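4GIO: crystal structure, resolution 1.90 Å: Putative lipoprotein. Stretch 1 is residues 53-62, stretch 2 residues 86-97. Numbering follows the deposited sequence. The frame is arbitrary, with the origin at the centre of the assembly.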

# COMPACT_ATOMS: atom_id res chain seq x y z
N ILE A 53 -7.85 -1.85 7.22
CA ILE A 53 -8.03 -0.50 6.70
C ILE A 53 -6.65 0.00 6.31
O ILE A 53 -5.75 -0.07 7.10
N TYR A 54 -6.48 0.46 5.07
CA TYR A 54 -5.16 0.95 4.62
C TYR A 54 -5.13 2.45 4.21
O TYR A 54 -6.19 3.04 3.87
N LYS A 55 -3.92 3.04 4.25
CA LYS A 55 -3.76 4.42 3.86
C LYS A 55 -2.48 4.58 3.07
O LYS A 55 -1.45 4.11 3.50
N VAL A 56 -2.51 5.29 1.95
CA VAL A 56 -1.35 5.48 1.08
C VAL A 56 -0.82 6.92 1.17
O VAL A 56 -1.61 7.86 1.12
N ASP A 57 0.49 7.06 1.38
CA ASP A 57 1.20 8.36 1.14
C ASP A 57 2.10 8.18 -0.09
O ASP A 57 2.75 7.13 -0.22
N TRP A 58 2.09 9.13 -1.02
CA TRP A 58 3.05 9.10 -2.15
C TRP A 58 4.22 9.92 -1.79
O TRP A 58 4.04 10.95 -1.22
N LEU A 59 5.41 9.44 -2.12
CA LEU A 59 6.67 10.11 -1.77
C LEU A 59 7.40 10.60 -3.04
O LEU A 59 7.39 9.89 -4.08
N ASP A 60 8.10 11.76 -2.93
CA ASP A 60 8.81 12.27 -4.06
C ASP A 60 10.21 11.65 -4.13
O ASP A 60 10.60 10.76 -3.32
N LYS A 61 11.02 12.12 -5.11
CA LYS A 61 12.43 11.66 -5.26
C LYS A 61 13.30 11.81 -3.99
O LYS A 61 14.28 11.09 -3.83
N ASP A 62 13.01 12.77 -3.12
CA ASP A 62 13.76 12.90 -1.88
C ASP A 62 13.22 12.07 -0.72
O ASP A 62 13.86 12.02 0.36
N ILE A 86 -3.94 -9.08 -3.97
CA ILE A 86 -2.96 -8.24 -4.61
C ILE A 86 -3.48 -6.79 -4.51
O ILE A 86 -4.51 -6.47 -5.08
N LEU A 87 -2.81 -5.95 -3.72
CA LEU A 87 -3.24 -4.54 -3.58
C LEU A 87 -2.40 -3.71 -4.60
O LEU A 87 -1.15 -3.62 -4.50
N ARG A 88 -3.09 -3.15 -5.56
CA ARG A 88 -2.43 -2.42 -6.63
C ARG A 88 -2.84 -0.94 -6.69
O ARG A 88 -4.04 -0.64 -6.73
N LYS A 89 -1.89 -0.01 -6.63
CA LYS A 89 -2.26 1.41 -6.61
C LYS A 89 -1.44 2.18 -7.58
O LYS A 89 -0.32 1.84 -7.84
N LEU A 90 -2.00 3.27 -8.08
CA LEU A 90 -1.35 3.98 -9.15
C LEU A 90 -1.29 5.46 -8.78
O LEU A 90 -2.31 6.05 -8.44
N ALA A 91 -0.13 6.05 -8.85
CA ALA A 91 -0.06 7.48 -8.52
C ALA A 91 -0.81 8.34 -9.55
O ALA A 91 -0.93 7.94 -10.70
N SER A 92 -1.23 9.55 -9.14
CA SER A 92 -1.95 10.50 -10.01
C SER A 92 -1.01 11.66 -10.34
O SER A 92 -1.36 12.53 -11.12
N ASP A 93 0.24 11.60 -9.88
CA ASP A 93 1.14 12.70 -10.10
C ASP A 93 2.48 12.09 -10.50
O ASP A 93 2.93 11.15 -9.85
N THR A 94 3.13 12.64 -11.55
CA THR A 94 4.40 12.11 -12.01
C THR A 94 5.59 12.30 -11.05
O THR A 94 6.53 11.59 -11.16
N ARG A 95 5.49 13.21 -10.08
CA ARG A 95 6.53 13.41 -9.07
C ARG A 95 6.63 12.27 -8.06
O ARG A 95 7.67 12.13 -7.38
N ALA A 96 5.61 11.39 -8.00
CA ALA A 96 5.68 10.21 -7.09
C ALA A 96 6.76 9.23 -7.56
O ALA A 96 6.71 8.74 -8.72
N ASN A 97 7.71 8.91 -6.69
CA ASN A 97 8.78 7.93 -7.01
C ASN A 97 8.85 6.81 -5.98
O ASN A 97 9.58 5.85 -6.16

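The strands 53-59 and 86-90 run in roughly the same direction, crossing at -40° with axes 10.0 Å apart at closest, so side chains must fill the gap between them. Tyr54, Val56 and Trp58 point toward the second stretch, while Ile53, Lys55 and Asp57 make no contact with it; Leu87 and Lys89 reply from the other side.

Tyr54 (chi1 p) lays its ring against Leu87 (t, p), whose CD2 sits 4.0 Å from the ring centroid of Tyr54, almost on the ring normal. Tyr54 is buried, yet its hydroxyl has a partner: Lys89 NZ donates to Tyr54 OH at 2.8 Å, near the plane of the ring. Lys89 reaches it through an m, m, m, t chain whose CG passes 4.3 Å from Val56 CG2, and its amine has a further partner elsewhere in the structure. One lysine thus pairs aliphatic packing with a polar tip.

Trp58 (m, chi2 107°) covers the next step. Ala91 CB rests over its six-membered ring, 3.8 Å from the centroid, and Ala96 CB approaches Trp58 CE3 at 4.1 Å. The backbone also comes close to the indole, with Ala91 N 3.4 Å and Leu90 C 3.6 Å from Trp58 CH2.

Beyond, backbone groups take over. Asn97 N donates to Leu59 O at 2.8 Å and a nearly straight 167°, and Ala96 CA adds a CA-H...O contact to the same Leu59 O at 3.5 Å. Arg95 O receives Asp60 CA at 3.5 Å and a water at 2.6 Å; that water accepts from Lys61 N at 2.9 Å, bridging a pair 4.0 Å apart.

The loop is braced internally: Asp93 OD1 accepts from Arg95 N (2.9 Å) and Arg95 NE (3.0 Å), while Asp93 OD2 forms a salt bridge with Arg95 NH2 (2.9 Å), satisfying both carboxylate oxygens within the type I turn from Asp93 to Ala96, which Ala96 N closes by donating to Asp93 O at 3.3 Å.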

# COMPACT_ATOMS: atom_id res chain seq x y z
CB ILE A 53 -8.70 0.44 7.74
CG1 ILE A 53 -10.22 0.14 7.83
CG2 ILE A 53 -8.44 1.93 7.38
CD1 ILE A 53 -10.83 0.62 9.15
CB TYR A 54 -4.62 0.08 3.51
CG TYR A 54 -5.31 0.18 2.21
CD1 TYR A 54 -4.95 1.15 1.29
CD2 TYR A 54 -6.35 -0.72 1.86
CE1 TYR A 54 -5.61 1.22 0.03
CE2 TYR A 54 -6.97 -0.69 0.61
CZ TYR A 54 -6.61 0.28 -0.29
OH TYR A 54 -7.21 0.39 -1.47
CB LYS A 55 -3.68 5.31 5.10
CG LYS A 55 -3.67 6.85 4.72
CD LYS A 55 -5.03 7.35 4.26
CE LYS A 55 -5.06 8.90 4.20
NZ LYS A 55 -4.48 9.38 2.94
CB VAL A 56 -1.71 5.23 -0.38
CG1 VAL A 56 -0.41 5.36 -1.26
CG2 VAL A 56 -2.33 3.80 -0.52
CB ASP A 57 2.09 8.74 2.32
CG ASP A 57 1.31 9.37 3.46
OD1 ASP A 57 0.42 10.24 3.18
OD2 ASP A 57 1.58 8.96 4.63
CB TRP A 58 2.39 9.72 -3.39
CG TRP A 58 1.15 8.84 -3.79
CD1 TRP A 58 -0.16 9.16 -3.64
CD2 TRP A 58 1.19 7.57 -4.42
NE1 TRP A 58 -0.98 8.13 -4.10
CE2 TRP A 58 -0.18 7.16 -4.63
CE3 TRP A 58 2.23 6.75 -4.86
CZ2 TRP A 58 -0.51 5.95 -5.22
CZ3 TRP A 58 1.89 5.52 -5.46
CH2 TRP A 58 0.53 5.16 -5.68
CB LEU A 59 7.60 9.14 -1.05
CG LEU A 59 7.04 8.44 0.24
CD1 LEU A 59 8.12 7.57 0.86
CD2 LEU A 59 6.44 9.49 1.17
CB ASP A 60 8.78 13.84 -4.08
CG ASP A 60 9.61 14.48 -2.92
OD1 ASP A 60 10.39 13.77 -2.22
OD2 ASP A 60 9.53 15.72 -2.76
CB LYS A 61 13.12 12.40 -6.46
CG LYS A 61 12.90 13.90 -6.43
CD LYS A 61 13.78 14.66 -7.40
CE LYS A 61 14.32 15.92 -6.69
NZ LYS A 61 15.50 15.62 -5.74
CB ASP A 62 13.75 14.36 -1.40
CG ASP A 62 14.59 15.29 -2.30
OD1 ASP A 62 15.64 14.81 -2.77
OD2 ASP A 62 14.11 16.43 -2.58
CB ILE A 86 -2.77 -8.64 -6.07
CG1 ILE A 86 -2.40 -10.14 -6.17
CG2 ILE A 86 -1.71 -7.77 -6.74
CD1 ILE A 86 -0.93 -10.45 -6.67
CB LEU A 87 -3.06 -4.04 -2.12
CG LEU A 87 -3.43 -2.57 -1.88
CD1 LEU A 87 -4.88 -2.29 -2.23
CD2 LEU A 87 -3.07 -2.10 -0.45
CB ARG A 88 -2.73 -3.16 -7.95
CG ARG A 88 -1.99 -2.57 -9.15
CD ARG A 88 -1.77 -3.63 -10.29
NE ARG A 88 -3.00 -3.98 -11.01
CZ ARG A 88 -3.74 -5.06 -10.77
NH1 ARG A 88 -3.40 -5.94 -9.81
NH2 ARG A 88 -4.84 -5.26 -11.49
CB LYS A 89 -1.99 2.07 -5.23
CG LYS A 89 -2.78 1.43 -4.08
CD LYS A 89 -4.23 1.39 -4.29
CE LYS A 89 -5.05 2.54 -3.87
NZ LYS A 89 -6.50 2.07 -3.61
CB LEU A 90 -2.21 3.78 -10.41
CG LEU A 90 -1.96 4.69 -11.64
CD1 LEU A 90 -0.61 4.42 -12.16
CD2 LEU A 90 -3.00 4.33 -12.71
CB ALA A 91 1.35 7.89 -8.48
CB SER A 92 -3.27 10.99 -9.38
OG SER A 92 -2.96 11.66 -8.15
CB ASP A 93 1.25 13.54 -8.81
CG ASP A 93 2.01 14.86 -9.02
OD1 ASP A 93 3.19 14.82 -9.31
OD2 ASP A 93 1.38 15.93 -8.94
CB THR A 94 4.83 12.64 -13.44
OG1 THR A 94 4.83 14.05 -13.40
CG2 THR A 94 3.90 12.15 -14.54
CB ARG A 95 6.27 14.70 -8.29
CG ARG A 95 6.58 15.98 -9.05
CD ARG A 95 6.11 17.17 -8.24
NE ARG A 95 4.64 17.13 -8.08
CZ ARG A 95 3.98 17.72 -7.09
NH1 ARG A 95 4.62 18.43 -6.15
NH2 ARG A 95 2.66 17.61 -7.02
CB ALA A 96 4.27 9.55 -7.03
CB ASN A 97 10.18 8.60 -7.07
CG ASN A 97 10.38 9.49 -8.37
OD1 ASN A 97 11.24 10.40 -8.36
ND2 ASN A 97 9.53 9.31 -9.42
O HOH W 1 9.85 13.62 -7.31